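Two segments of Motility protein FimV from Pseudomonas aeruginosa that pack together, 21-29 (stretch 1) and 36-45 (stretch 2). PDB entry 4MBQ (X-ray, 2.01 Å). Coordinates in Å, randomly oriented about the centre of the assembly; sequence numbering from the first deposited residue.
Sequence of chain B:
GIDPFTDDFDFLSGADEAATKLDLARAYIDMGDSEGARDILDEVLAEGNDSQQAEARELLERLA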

# COMPACT_ATOMS: atom_id res chain seq x y z
N LYS B 21 6.18 -2.82 6.07
CA LYS B 21 4.93 -3.20 6.72
C LYS B 21 4.32 -2.03 7.49
O LYS B 21 3.10 -1.91 7.59
CB LYS B 21 5.13 -4.42 7.62
CG LYS B 21 5.34 -5.71 6.82
CD LYS B 21 5.63 -6.90 7.72
CE LYS B 21 5.78 -8.17 6.88
NZ LYS B 21 6.13 -9.36 7.71
N LEU B 22 5.18 -1.16 8.03
CA LEU B 22 4.71 0.02 8.74
C LEU B 22 3.96 0.96 7.80
O LEU B 22 2.92 1.52 8.15
CB LEU B 22 5.87 0.76 9.41
CG LEU B 22 6.32 0.21 10.76
CD1 LEU B 22 7.57 0.92 11.25
CD2 LEU B 22 5.19 0.35 11.77
N ASP B 23 4.49 1.12 6.59
CA ASP B 23 3.83 1.95 5.59
C ASP B 23 2.54 1.30 5.09
O ASP B 23 1.56 1.99 4.81
CB ASP B 23 4.78 2.29 4.44
CG ASP B 23 5.69 3.45 4.77
OD1 ASP B 23 5.20 4.49 5.25
OD2 ASP B 23 6.92 3.32 4.56
N LEU B 24 2.55 -0.03 4.98
CA LEU B 24 1.35 -0.77 4.61
C LEU B 24 0.27 -0.60 5.67
O LEU B 24 -0.91 -0.48 5.35
CB LEU B 24 1.65 -2.25 4.41
CG LEU B 24 2.34 -2.66 3.10
CD1 LEU B 24 2.30 -4.17 2.94
CD2 LEU B 24 1.69 -1.96 1.92
N ALA B 25 0.68 -0.61 6.94
CA ALA B 25 -0.26 -0.43 8.04
C ALA B 25 -0.89 0.96 7.98
O ALA B 25 -2.09 1.11 8.19
CB ALA B 25 0.43 -0.65 9.38
N ARG B 26 -0.06 1.96 7.69
CA ARG B 26 -0.55 3.33 7.52
C ARG B 26 -1.55 3.40 6.37
O ARG B 26 -2.51 4.16 6.42
CB ARG B 26 0.61 4.29 7.26
CG ARG B 26 1.59 4.42 8.43
CD ARG B 26 2.73 5.38 8.12
NE ARG B 26 3.70 5.43 9.21
CZ ARG B 26 4.95 4.97 9.13
NH1 ARG B 26 5.39 4.43 8.00
NH2 ARG B 26 5.76 5.06 10.18
N ALA B 27 -1.32 2.59 5.34
CA ALA B 27 -2.22 2.53 4.20
C ALA B 27 -3.58 1.95 4.60
O ALA B 27 -4.62 2.46 4.18
CB ALA B 27 -1.61 1.70 3.08
N TYR B 28 -3.56 0.90 5.42
CA TYR B 28 -4.78 0.28 5.91
C TYR B 28 -5.59 1.24 6.77
O TYR B 28 -6.82 1.26 6.71
CB TYR B 28 -4.47 -1.00 6.69
CG TYR B 28 -4.45 -2.25 5.85
CD1 TYR B 28 -5.60 -3.01 5.67
CD2 TYR B 28 -3.28 -2.69 5.24
CE1 TYR B 28 -5.58 -4.16 4.90
CE2 TYR B 28 -3.25 -3.83 4.47
CZ TYR B 28 -4.40 -4.57 4.30
OH TYR B 28 -4.38 -5.71 3.54
N ILE B 29 -4.90 2.02 7.59
CA ILE B 29 -5.55 2.99 8.45
C ILE B 29 -6.25 4.06 7.62
O ILE B 29 -7.40 4.42 7.89
CB ILE B 29 -4.54 3.65 9.41
CG1 ILE B 29 -3.95 2.60 10.36
CG2 ILE B 29 -5.20 4.76 10.21
CD1 ILE B 29 -2.91 3.15 11.31
N GLY B 36 -7.14 -4.84 9.39
CA GLY B 36 -6.01 -5.19 8.56
C GLY B 36 -4.73 -4.55 9.04
O GLY B 36 -3.66 -5.15 8.97
N ALA B 37 -4.84 -3.32 9.55
CA ALA B 37 -3.68 -2.61 10.07
C ALA B 37 -3.11 -3.30 11.31
O ALA B 37 -1.90 -3.40 11.47
CB ALA B 37 -4.05 -1.16 10.40
N ARG B 38 -3.99 -3.80 12.18
CA ARG B 38 -3.57 -4.48 13.39
C ARG B 38 -2.81 -5.78 13.10
O ARG B 38 -1.80 -6.07 13.74
CB ARG B 38 -4.77 -4.77 14.30
CG ARG B 38 -5.43 -3.52 14.86
CD ARG B 38 -6.55 -3.87 15.82
NE ARG B 38 -7.19 -2.68 16.35
CZ ARG B 38 -8.38 -2.23 15.96
NH1 ARG B 38 -9.06 -2.88 15.03
NH2 ARG B 38 -8.89 -1.13 16.50
N ASP B 39 -3.30 -6.55 12.14
CA ASP B 39 -2.64 -7.79 11.74
C ASP B 39 -1.22 -7.53 11.24
O ASP B 39 -0.29 -8.26 11.57
CB ASP B 39 -3.45 -8.52 10.67
CG ASP B 39 -4.83 -8.92 11.15
OD1 ASP B 39 -5.09 -8.82 12.37
OD2 ASP B 39 -5.66 -9.36 10.31
N ILE B 40 -1.07 -6.47 10.45
CA ILE B 40 0.23 -6.09 9.92
C ILE B 40 1.16 -5.57 11.01
O ILE B 40 2.35 -5.90 11.04
CB ILE B 40 0.10 -5.02 8.82
CG1 ILE B 40 -0.59 -5.60 7.59
CG2 ILE B 40 1.46 -4.47 8.43
CD1 ILE B 40 -0.52 -4.70 6.38
N LEU B 41 0.61 -4.75 11.91
CA LEU B 41 1.39 -4.18 13.00
C LEU B 41 1.87 -5.25 13.99
O LEU B 41 2.91 -5.09 14.62
CB LEU B 41 0.60 -3.09 13.72
CG LEU B 41 0.42 -1.80 12.92
CD1 LEU B 41 -0.58 -0.87 13.58
CD2 LEU B 41 1.75 -1.11 12.72
N ASP B 42 1.10 -6.33 14.12
CA ASP B 42 1.50 -7.45 14.97
C ASP B 42 2.81 -8.03 14.47
O ASP B 42 3.65 -8.46 15.26
CB ASP B 42 0.41 -8.53 14.98
CG ASP B 42 0.73 -9.67 15.93
OD1 ASP B 42 1.34 -9.42 16.99
OD2 ASP B 42 0.37 -10.82 15.62
N GLU B 43 2.99 -8.01 13.15
CA GLU B 43 4.20 -8.53 12.53
C GLU B 43 5.37 -7.57 12.74
O GLU B 43 6.50 -8.00 12.95
CB GLU B 43 3.95 -8.79 11.05
CG GLU B 43 2.78 -9.72 10.79
CD GLU B 43 2.54 -9.99 9.32
OE1 GLU B 43 3.22 -9.36 8.48
OE2 GLU B 43 1.67 -10.83 9.00
N VAL B 44 5.09 -6.27 12.69
CA VAL B 44 6.12 -5.26 12.93
C VAL B 44 6.68 -5.38 14.36
O VAL B 44 7.89 -5.28 14.57
CB VAL B 44 5.57 -3.84 12.70
CG1 VAL B 44 6.63 -2.79 13.05
CG2 VAL B 44 5.13 -3.68 11.26
N LEU B 45 5.79 -5.61 15.32
CA LEU B 45 6.19 -5.78 16.72
C LEU B 45 7.18 -6.92 16.90
O LEU B 45 8.09 -6.84 17.73
CB LEU B 45 4.97 -6.03 17.60
CG LEU B 45 4.00 -4.86 17.80
CD1 LEU B 45 2.83 -5.30 18.66
CD2 LEU B 45 4.71 -3.67 18.43

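Which side chain fills a hollow between these helices? Ile40 does: its side chain enters a pocket formed by Lys21, Leu24, Ala25 and Tyr28 of the facing helix. Ile40 CG2 lies 3.2 Å from Lys21 O, while Ile40 CD1 reaches to 3.8 Å from Leu24 CB and 3.4 Å from Tyr28 CE2, so the two ends of the branched side chain touch different walls.

Why can the backbones come so close? The helices run nearly antiparallel, at 166°, with axes 8.3 Å apart, and small residues meet where they are tightest: the CA atoms of Ala25 and Ala37 are 4.5 Å apart. The Ala37 methyl lies against the facing backbone, with CB 3.7 Å from Ala25 O.

How is the broad Tyr28 ring accommodated? Gly36 leaves room for it, with Tyr28 CD1 3.6 Å from Gly36 CA. An ideal CB on Gly36 would fall 2.4 Å from Tyr28 CD1, a clash.

What closes the other end? Leu22 CD2 packs 3.7 Å from Val44 CG1 and 3.9 Å from Leu41 CD2, and Leu41 CD2 also meets Ala25 CB at 3.6 Å. Beside this apolar patch, the extended Lys21 side chain makes a salt bridge, NZ to Glu43 OE1 at 3.0 Å.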